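Side-chain contact in aprataxin and PNK-like factor (Homo sapiens, PDB 5W7W), which acts as a histone chaperone in repair of single- and double-strand DNA breaks, its FHA-like domain, described here, mediating interaction with XRCC1 and XRCC4: residues T26-R30 / G31-G35. Residues are numbered along the deposited sequence; the frame is centred on the assembly and turned at random. Where two conformers were deposited one is given.
Sequences TVIGR and GPLLG
The carbonyl oxygen of Gly29 and the amide of Leu34 meet through one water, which bridges the turn where no direct hydrogen bond joins its two arms. The water donates to Gly29 O at 2.8 Å and accepts from Leu34 N at 3.0 Å. Its other hydrogen makes a weak bond to Gly31 O, so three backbone groups grip it and tie the end of the strand to the turn that follows. Gly31 O also takes a weak bond from Gly35 N, 3.0 Å away, which closes the helix-like bend through Pro32, Leu33 and Leu34. Gly29 and Gly31 both take backbone angles with positive phi (153° and 136°), at which the preceding carbonyl oxygen crowds the place of a CB.

Beside the water, two leucines fold back on the strand. Leu33 holds CG anti to its backbone N (chi1 175°), which carries the isobutyl group back along the strand, and its CD2 methyl does all the close touching. This methyl reaches both Thr26 CG2, at 3.6 Å, and Ile28 CG2, at 4.1 Å. Thr26 turns CG2, rather than OG1, to the leucine. Leu34 meets Ile28 through CD1, 4.1 Å from Ile28 CB at the root of that side chain. In the conformer given, Arg30 runs extended from CG to NE away from the bend, and its NH1 hydrogen-bonds to Val41 O.

As in other FHA domains, this loop after strand 24-28 probably lies at the phosphopeptide-binding edge. The strand is an edge strand of one sheet of the FHA beta-sandwich. Strand 46-51 pairs with it through Leu48 and Ala46, while Leu33 and Leu34 reach Val19 on strand 19-21 of the other sheet, and Ile28 and Leu34 both touch Leu94.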
# COMPACT_ATOMS: atom_id res chain seq x y z
N THR A 26 -1.02 7.37 -6.76
CA THR A 26 0.38 7.40 -6.35
C THR A 26 0.99 6.06 -6.72
O THR A 26 0.51 5.02 -6.27
CB THR A 26 0.51 7.63 -4.84
OG1 THR A 26 -0.08 8.88 -4.48
CG2 THR A 26 1.98 7.68 -4.41
N VAL A 27 2.05 6.07 -7.53
CA VAL A 27 2.79 4.86 -7.84
C VAL A 27 3.68 4.52 -6.65
O VAL A 27 4.34 5.40 -6.11
CB VAL A 27 3.62 5.05 -9.11
CG1 VAL A 27 4.45 3.81 -9.42
CG2 VAL A 27 2.73 5.39 -10.28
N ILE A 28 3.65 3.26 -6.23
CA ILE A 28 4.49 2.82 -5.13
C ILE A 28 5.37 1.65 -5.58
O ILE A 28 5.11 0.98 -6.59
CB ILE A 28 3.69 2.45 -3.86
CG1 ILE A 28 2.76 1.27 -4.11
CG2 ILE A 28 2.91 3.68 -3.36
CD1 ILE A 28 2.18 0.69 -2.83
N GLY A 29 6.43 1.44 -4.83
CA GLY A 29 7.45 0.48 -5.15
C GLY A 29 8.74 0.95 -4.52
O GLY A 29 8.71 1.66 -3.52
N ARG A 30 9.85 0.57 -5.12
CA ARG A 30 11.11 1.08 -4.61
C ARG A 30 11.24 2.57 -4.91
O ARG A 30 10.64 3.09 -5.86
CB ARG A 30 12.30 0.28 -5.12
CG ARG A 30 12.55 0.33 -6.59
CD ARG A 30 13.86 -0.40 -6.87
NE ARG A 30 14.23 -0.41 -8.29
CZ ARG A 30 14.21 -1.47 -9.09
NH1 ARG A 30 13.84 -2.68 -8.65
NH2 ARG A 30 14.57 -1.33 -10.36
N GLY A 31 11.98 3.25 -4.07
CA GLY A 31 12.17 4.67 -4.22
C GLY A 31 12.03 5.41 -2.91
O GLY A 31 11.82 4.82 -1.84
N PRO A 32 12.14 6.74 -2.97
CA PRO A 32 12.20 7.53 -1.73
C PRO A 32 10.87 7.67 -1.00
O PRO A 32 10.89 7.96 0.20
CB PRO A 32 12.71 8.90 -2.22
CG PRO A 32 12.29 8.96 -3.63
CD PRO A 32 12.45 7.56 -4.15
N LEU A 33 9.73 7.47 -1.66
CA LEU A 33 8.46 7.68 -0.98
C LEU A 33 8.33 6.77 0.23
O LEU A 33 8.01 7.22 1.33
CB LEU A 33 7.28 7.45 -1.94
CG LEU A 33 5.88 7.54 -1.31
CD1 LEU A 33 5.59 8.93 -0.77
CD2 LEU A 33 4.82 7.11 -2.31
N LEU A 34 8.56 5.48 0.04
CA LEU A 34 8.49 4.51 1.12
C LEU A 34 9.86 4.18 1.69
O LEU A 34 9.94 3.46 2.69
CB LEU A 34 7.81 3.22 0.64
CG LEU A 34 6.41 3.40 0.04
CD1 LEU A 34 5.82 2.07 -0.42
CD2 LEU A 34 5.50 4.06 1.03
N GLY A 35 10.93 4.68 1.07
CA GLY A 35 12.27 4.40 1.56
C GLY A 35 12.77 3.02 1.25
O GLY A 35 13.53 2.44 2.02
O HOH W 1 8.67 4.32 -2.72